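Local coordinates for blue copper protein (Hyphomicrobium denitrificans, PDB 3EF4), which binds a single copper ion and probably carries electrons in the periplasm, at residues T16-A28 and H82-G94. Numbering follows the deposited sequence. Where two conformers were deposited one is given.
Sequences TMVFQPGFVKVEA and HYGMGMVVLVQVG. With CU (copper (II) ion), chain D.
Met17 lies against the imidazole of the copper ligand His82. Its CB sits 4.0 Å from SD of Met87. CG then passes over the His82 ring face, Met17 SD stands above the centre of that ring, 3.5 Å from its centroid, and CE runs on, extended, over the NE2 side (3.5 Å from His82 NE2). A bend at chi2 (-59°) folds the thioether flat onto the ring. His82 ND1 and Met87 SD both bind copper, at 2.0 and 2.5 Å, and His41 and Cys79 complete the type 1 site. Phe19 is clamped between Met87 CE, over the centre of one ring face, and Val89 CG1, nearer the rim of the other. Beyond Gly22 the chains run as neighbouring parallel strands of the cupredoxin fold, 23-26 beside 88-93, joined by five backbone hydrogen bonds. Val26 O accepts from Gly94 N and, from the opposite face, Lys25 NZ. Lys25 CD rests 3.4 Å from Gln92 CD, while Gln92 OE1 meets the Phe23 ring edge and accepts a hydrogen bond from Val123 N, and NE2 donates to Gly94 O (2.8 Å). An alanine in place of Gln92 would probably leave Gly94 O and Val123 N without these amide partners and open a gap beneath the Lys25 chain.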
ATOM      1  N   THR A  16     -13.525   7.810  -0.801  1.00 21.98           N
ATOM      2  CA  THR A  16     -12.742   8.418  -1.886  1.00 20.30           C
ATOM      3  C   THR A  16     -11.208   8.303  -1.704  1.00 16.07           C
ATOM      4  O   THR A  16     -10.646   8.268  -0.628  1.00 17.28           O
ATOM      5  CB  THR A  16     -13.034   9.904  -2.034  1.00 23.00           C
ATOM      6  OG1 THR A  16     -12.683  10.503  -0.762  1.00 27.55           O
ATOM      7  CG2 THR A  16     -14.501  10.145  -2.377  1.00 26.85           C
ATOM      8  N   MET A  17     -10.541   8.289  -2.846  1.00 14.70           N
ATOM      9  CA  MET A  17      -9.097   8.204  -3.047  1.00 12.92           C
ATOM     10  C   MET A  17      -8.566   6.962  -2.318  1.00 11.90           C
ATOM     11  O   MET A  17      -7.945   6.998  -1.267  1.00 12.00           O
ATOM     12  CB  MET A  17      -8.381   9.451  -2.556  1.00 13.00           C
ATOM     13  CG  MET A  17      -9.016  10.713  -3.051  1.00 17.42           C
ATOM     14  SD  MET A  17      -9.042  10.746  -4.862  1.00 17.66           S
ATOM     15  CE  MET A  17      -9.534  12.458  -5.100  1.00 24.06           C
ATOM     16  N   VAL A  18      -8.870   5.847  -2.930  1.00 11.71           N
ATOM     17  CA  VAL A  18      -8.571   4.571  -2.324  1.00 11.87           C
ATOM     18  C   VAL A  18      -7.806   3.634  -3.221  1.00 10.86           C
ATOM     19  O   VAL A  18      -7.996   3.580  -4.436  1.00 12.28           O
ATOM     20  CB  VAL A  18      -9.870   3.857  -1.862  1.00 15.27           C
ATOM     21  CG1 VAL A  18     -10.621   4.724  -0.880  1.00 20.05           C
ATOM     22  CG2 VAL A  18     -10.751   3.528  -3.037  1.00 19.63           C
ATOM     23  N   PHE A  19      -6.939   2.848  -2.570  1.00 10.15           N
ATOM     24  CA  PHE A  19      -6.450   1.633  -3.159  1.00 10.19           C
ATOM     25  C   PHE A  19      -7.409   0.502  -2.807  1.00 10.52           C
ATOM     26  O   PHE A  19      -7.793   0.370  -1.642  1.00 11.89           O
ATOM     27  CB  PHE A  19      -5.054   1.322  -2.598  1.00 10.08           C
ATOM     28  CG  PHE A  19      -3.941   2.200  -3.080  1.00  9.16           C
ATOM     29  CD1 PHE A  19      -3.412   2.138  -4.353  1.00 10.06           C
ATOM     30  CD2 PHE A  19      -3.388   3.129  -2.225  1.00  9.33           C
ATOM     31  CE1 PHE A  19      -2.377   2.951  -4.743  1.00 10.46           C
ATOM     32  CE2 PHE A  19      -2.349   3.931  -2.602  1.00  8.68           C
ATOM     33  CZ  PHE A  19      -1.826   3.851  -3.888  1.00  9.12           C
ATOM     34  N   GLN A  20      -7.792  -0.288  -3.778  1.00 11.36           N
ATOM     35  CA  GLN A  20      -8.724  -1.376  -3.563  1.00 11.98           C
ATOM     36  C   GLN A  20      -8.095  -2.695  -3.997  1.00 11.52           C
ATOM     37  O   GLN A  20      -7.840  -2.868  -5.214  1.00 12.34           O
ATOM     38  CB  GLN A  20     -10.016  -1.135  -4.352  1.00 16.98           C
ATOM     39  CG  GLN A  20     -11.061  -2.202  -4.028  1.00 26.30           C
ATOM     40  CD  GLN A  20     -12.468  -1.666  -4.149  1.00 33.13           C
ATOM     41  OE1 GLN A  20     -12.801  -1.125  -5.217  1.00 35.76           O
ATOM     42  NE2 GLN A  20     -13.335  -1.801  -3.128  1.00 47.59           N
ATOM     43  N   PRO A  21      -7.834  -3.603  -3.069  1.00 12.26           N
ATOM     44  CA  PRO A  21      -8.027  -3.494  -1.615  1.00 11.89           C
ATOM     45  C   PRO A  21      -6.956  -2.618  -0.994  1.00 11.16           C
ATOM     46  O   PRO A  21      -5.892  -2.376  -1.576  1.00 11.91           O
ATOM     47  CB  PRO A  21      -7.872  -4.929  -1.111  1.00 14.08           C
ATOM     48  CG  PRO A  21      -6.994  -5.596  -2.117  1.00 16.49           C
ATOM     49  CD  PRO A  21      -7.270  -4.918  -3.420  1.00 13.67           C
ATOM     50  N   GLY A  22      -7.212  -2.141   0.222  1.00 10.52           N
ATOM     51  CA  GLY A  22      -6.283  -1.374   0.988  1.00  9.86           C
ATOM     52  C   GLY A  22      -5.270  -2.199   1.769  1.00  8.85           C
ATOM     53  O   GLY A  22      -4.266  -1.669   2.238  1.00  9.22           O
ATOM     54  N   PHE A  23      -5.546  -3.483   1.913  1.00 10.26           N
ATOM     55  CA  PHE A  23      -4.654  -4.436   2.576  1.00 10.17           C
ATOM     56  C   PHE A  23      -4.596  -5.659   1.667  1.00 10.17           C
ATOM     57  O   PHE A  23      -5.631  -6.136   1.209  1.00 11.75           O
ATOM     58  CB  PHE A  23      -5.175  -4.826   3.948  1.00 11.12           C
ATOM     59  CG  PHE A  23      -4.380  -5.974   4.534  1.00 11.32           C
ATOM     60  CD1 PHE A  23      -3.160  -5.721   5.120  1.00 11.81           C
ATOM     61  CD2 PHE A  23      -4.812  -7.290   4.483  1.00 12.60           C
ATOM     62  CE1 PHE A  23      -2.386  -6.748   5.626  1.00 13.05           C
ATOM     63  CE2 PHE A  23      -4.051  -8.341   4.940  1.00 13.99           C
ATOM     64  CZ  PHE A  23      -2.811  -8.062   5.499  1.00 13.87           C
ATOM     65  N   VAL A  24      -3.400  -6.161   1.420  1.00 11.02           N
ATOM     66  CA  VAL A  24      -3.325  -7.444   0.697  1.00 14.01           C
ATOM     67  C   VAL A  24      -2.180  -8.264   1.274  1.00 11.16           C
ATOM     68  O   VAL A  24      -1.085  -7.802   1.525  1.00 11.63           O
ATOM     69  CB  VAL A  24      -3.283  -7.306  -0.811  1.00 18.97           C
ATOM     70  CG1 VAL A  24      -2.049  -6.575  -1.196  1.00 21.61           C
ATOM     71  CG2 VAL A  24      -3.253  -8.642  -1.559  1.00 26.07           C
ATOM     72  N   LYS A  25      -2.499  -9.515   1.524  1.00 12.48           N
ATOM     73  CA  LYS A  25      -1.581 -10.530   1.990  1.00 13.46           C
ATOM     74  C   LYS A  25      -1.109 -11.372   0.828  1.00 13.06           C
ATOM     75  O   LYS A  25      -1.897 -11.915   0.054  1.00 14.54           O
ATOM     76  CB  LYS A  25      -2.265 -11.380   3.082  1.00 17.12           C
ATOM     77  CG  LYS A  25      -1.374 -12.572   3.452  1.00 21.19           C
ATOM     78  CD  LYS A  25      -0.281 -12.249   4.411  1.00 22.58           C
ATOM     79  CE  LYS A  25       0.539 -13.438   4.913  1.00 24.20           C
ATOM     80  NZ  LYS A  25       0.859 -14.411   3.829  1.00 30.52           N
ATOM     81  N   VAL A  26       0.208 -11.459   0.688  1.00 12.57           N
ATOM     82  CA  VAL A  26       0.854 -12.155  -0.387  1.00 13.99           C
ATOM     83  C   VAL A  26       2.003 -13.007   0.159  1.00 15.24           C
ATOM     84  O   VAL A  26       2.320 -12.994   1.355  1.00 16.66           O
ATOM     85  CB  VAL A  26       1.375 -11.215  -1.481  1.00 14.05           C
ATOM     86  CG1 VAL A  26       0.308 -10.227  -1.895  1.00 13.99           C
ATOM     87  CG2 VAL A  26       2.608 -10.453  -0.998  1.00 16.52           C
ATOM     88  N   GLU A  27       2.566 -13.787  -0.750  1.00 17.47           N
ATOM     89  CA  GLU A  27       3.732 -14.586  -0.327  1.00 18.68           C
ATOM     90  C   GLU A  27       4.929 -14.152  -1.160  1.00 17.79           C
ATOM     91  O   GLU A  27       4.817 -13.560  -2.226  1.00 17.19           O
ATOM     92  CB  GLU A  27       3.493 -16.091  -0.465  1.00 24.68           C
ATOM     93  CG  GLU A  27       2.452 -16.625   0.531  1.00 30.01           C
ATOM     94  CD  GLU A  27       2.767 -16.460   2.004  1.00 35.57           C
ATOM     95  OE1 GLU A  27       1.904 -16.646   2.908  1.00 48.04           O
ATOM     96  OE2 GLU A  27       3.911 -16.141   2.385  1.00 39.36           O
ATOM     97  N   ALA A  28       6.110 -14.462  -0.626  1.00 18.21           N
ATOM     98  CA  ALA A  28       7.294 -14.150  -1.395  1.00 17.83           C
ATOM     99  C   ALA A  28       7.258 -14.766  -2.790  1.00 18.13           C
ATOM    100  O   ALA A  28       6.794 -15.915  -2.894  1.00 21.84           O
ATOM    101  CB  ALA A  28       8.499 -14.697  -0.645  1.00 19.59           C
ATOM    102  N   HIS A  82      -2.635  11.982  -3.284  1.00 10.51           N
ATOM    103  CA  HIS A  82      -3.764  11.715  -2.409  1.00  9.79           C
ATOM    104  C   HIS A  82      -3.441  11.119  -1.057  1.00  9.82           C
ATOM    105  O   HIS A  82      -4.340  10.746  -0.322  1.00 10.65           O
ATOM    106  CB  HIS A  82      -4.816  10.851  -3.107  1.00 10.81           C
ATOM    107  CG  HIS A  82      -5.330  11.481  -4.364  1.00 10.96           C
ATOM    108  ND1 HIS A  82      -5.327  10.727  -5.516  1.00 10.56           N
ATOM    109  CD2 HIS A  82      -5.867  12.671  -4.639  1.00 11.65           C
ATOM    110  CE1 HIS A  82      -5.838  11.503  -6.477  1.00 11.49           C
ATOM    111  NE2 HIS A  82      -6.140  12.692  -5.958  1.00 11.63           N
ATOM    112  N   TYR A  83      -2.166  11.070  -0.692  1.00 10.68           N
ATOM    113  CA  TYR A  83      -1.821  10.473   0.606  1.00 10.52           C
ATOM    114  C   TYR A  83      -2.518  11.142   1.747  1.00 12.13           C
ATOM    115  O   TYR A  83      -3.078  10.487   2.632  1.00 13.22           O
ATOM    116  CB  TYR A  83      -0.327  10.549   0.810  1.00 11.47           C
ATOM    117  CG  TYR A  83       0.244   9.748   1.947  1.00 10.70           C
ATOM    118  CD1 TYR A  83      -0.261   8.529   2.347  1.00 10.46           C
ATOM    119  CD2 TYR A  83       1.349  10.226   2.629  1.00 13.09           C
ATOM    120  CE1 TYR A  83       0.294   7.829   3.370  1.00 12.14           C
ATOM    121  CE2 TYR A  83       1.927   9.516   3.663  1.00 14.43           C
ATOM    122  CZ  TYR A  83       1.393   8.304   4.049  1.00 12.58           C
ATOM    123  OH  TYR A  83       1.920   7.561   5.060  1.00 15.19           O
ATOM    124  N   GLY A  84      -2.546  12.473   1.714  1.00 13.17           N
ATOM    125  CA  GLY A  84      -3.243  13.225   2.727  1.00 16.14           C
ATOM    126  C   GLY A  84      -4.720  13.045   2.777  1.00 14.75           C
ATOM    127  O   GLY A  84      -5.390  13.326   3.795  1.00 17.71           O
ATOM    128  N   MET A  85      -5.321  12.550   1.712  1.00 12.92           N
ATOM    129  CA  MET A  85      -6.718  12.210   1.610  1.00 13.54           C
ATOM    130  C   MET A  85      -6.933  10.764   1.967  1.00 13.53           C
ATOM    131  O   MET A  85      -8.020  10.242   1.803  1.00 14.60           O
ATOM    132  CB  MET A  85      -7.227  12.495   0.188  0.50 15.12           C
ATOM    133  CG  MET A  85      -7.423  13.977  -0.099  0.50 15.41           C
ATOM    134  SD  MET A  85      -7.721  14.517  -1.796  0.50 24.46           S
ATOM    135  CE  MET A  85      -6.091  14.852  -2.230  0.50 29.76           C
ATOM    136  N   GLY A  86      -5.895  10.083   2.442  1.00 12.25           N
ATOM    137  CA  GLY A  86      -6.114   8.710   2.868  1.00 12.37           C
ATOM    138  C   GLY A  86      -5.699   7.642   1.890  1.00 11.03           C
ATOM    139  O   GLY A  86      -5.953   6.477   2.171  1.00 11.41           O
ATOM    140  N   MET A  87      -5.062   7.971   0.758  1.00  9.89           N
ATOM    141  CA  MET A  87      -4.799   6.959  -0.248  1.00  9.25           C
ATOM    142  C   MET A  87      -3.455   6.264   0.050  1.00  8.25           C
ATOM    143  O   MET A  87      -2.385   6.680  -0.333  1.00  8.50           O
ATOM    144  CB  MET A  87      -4.826   7.573  -1.644  1.00  8.98           C
ATOM    145  CG  MET A  87      -4.896   6.483  -2.719  1.00  8.93           C
ATOM    146  SD  MET A  87      -5.569   7.151  -4.269  1.00 10.35           S
ATOM    147  CE  MET A  87      -5.353   5.665  -5.282  1.00 12.03           C
ATOM    148  N   VAL A  88      -3.598   5.191   0.836  1.00  8.28           N
ATOM    149  CA  VAL A  88      -2.538   4.409   1.414  1.00  8.13           C
ATOM    150  C   VAL A  88      -2.894   2.933   1.329  1.00  8.01           C
ATOM    151  O   VAL A  88      -4.095   2.597   1.419  1.00  8.63           O
ATOM    152  CB  VAL A  88      -2.174   4.847   2.843  1.00  8.59           C
ATOM    153  CG1 VAL A  88      -3.327   4.647   3.818  1.00 10.39           C
ATOM    154  CG2 VAL A  88      -0.939   4.152   3.364  1.00  9.86           C
ATOM    155  N   VAL A  89      -1.939   2.058   1.161  1.00  8.14           N
ATOM    156  CA  VAL A  89      -2.136   0.620   1.044  1.00  8.05           C
ATOM    157  C   VAL A  89      -1.027  -0.078   1.798  1.00  7.71           C
ATOM    158  O   VAL A  89       0.109   0.392   1.865  1.00  8.52           O
ATOM    159  CB  VAL A  89      -2.197   0.207  -0.434  1.00  8.33           C
ATOM    160  CG1 VAL A  89      -0.930   0.623  -1.201  1.00  9.68           C
ATOM    161  CG2 VAL A  89      -2.452  -1.282  -0.610  1.00 10.41           C
ATOM    162  N   LEU A  90      -1.359  -1.248   2.338  1.00  8.12           N
ATOM    163  CA  LEU A  90      -0.468  -2.055   3.126  1.00  8.04           C
ATOM    164  C   LEU A  90      -0.383  -3.450   2.487  1.00  8.01           C
ATOM    165  O   LEU A  90      -1.395  -4.139   2.357  1.00  9.22           O
ATOM    166  CB  LEU A  90      -0.968  -2.171   4.556  1.00  8.36           C
ATOM    167  CG  LEU A  90      -0.090  -2.956   5.554  1.00  8.95           C
ATOM    168  CD1 LEU A  90       1.276  -2.329   5.676  1.00 11.06           C
ATOM    169  CD2 LEU A  90      -0.753  -3.061   6.924  1.00 10.39           C
ATOM    170  N   VAL A  91       0.820  -3.866   2.127  1.00  8.83           N
ATOM    171  CA  VAL A  91       1.044  -5.196   1.566  1.00  8.84           C
ATOM    172  C   VAL A  91       1.820  -5.995   2.607  1.00  9.34           C
ATOM    173  O   VAL A  91       2.893  -5.558   3.046  1.00  9.89           O
ATOM    174  CB  VAL A  91       1.835  -5.148   0.261  1.00  9.75           C
ATOM    175  CG1 VAL A  91       2.099  -6.534  -0.284  1.00 11.54           C
ATOM    176  CG2 VAL A  91       1.093  -4.312  -0.768  1.00 10.75           C
ATOM    177  N   GLN A  92       1.307  -7.151   2.975  1.00 10.61           N
ATOM    178  CA  GLN A  92       2.013  -8.082   3.859  1.00 10.33           C
ATOM    179  C   GLN A  92       2.582  -9.214   3.054  1.00 10.74           C
ATOM    180  O   GLN A  92       1.843  -9.936   2.383  1.00 12.00           O
ATOM    181  CB  GLN A  92       1.031  -8.658   4.854  1.00 10.52           C
ATOM    182  CG  GLN A  92       1.729  -9.643   5.794  1.00 12.22           C
ATOM    183  CD  GLN A  92       0.802 -10.157   6.895  1.00 12.56           C
ATOM    184  OE1 GLN A  92      -0.270  -9.584   7.168  1.00 14.53           O
ATOM    185  NE2 GLN A  92       1.255 -11.209   7.559  1.00 14.83           N
ATOM    186  N   VAL A  93       3.893  -9.369   3.145  1.00 10.67           N
ATOM    187  CA  VAL A  93       4.597 -10.463   2.513  1.00 11.51           C
ATOM    188  C   VAL A  93       4.966 -11.470   3.589  1.00 12.08           C
ATOM    189  O   VAL A  93       5.831 -11.192   4.431  1.00 12.66           O
ATOM    190  CB  VAL A  93       5.860  -9.975   1.773  1.00 11.07           C
ATOM    191  CG1 VAL A  93       6.541 -11.135   1.058  1.00 13.30           C
ATOM    192  CG2 VAL A  93       5.525  -8.843   0.823  1.00 11.00           C
ATOM    193  N   GLY A  94       4.296 -12.606   3.605  1.00 14.41           N
ATOM    194  CA  GLY A  94       4.668 -13.566   4.647  1.00 15.44           C
ATOM    195  C   GLY A  94       4.478 -13.054   6.041  1.00 14.76           C
ATOM    196  O   GLY A  94       3.479 -12.388   6.338  1.00 17.54           O
TER
HETATM  197 CU    CU D 401      -4.543   8.871  -5.787  1.00 11.31          CU
HETATM  198  O   HOH W   1     -10.570  10.884   1.132  1.00 23.48           O
HETATM  199  O   HOH W   2      -6.606   3.372   0.313  1.00 11.65           O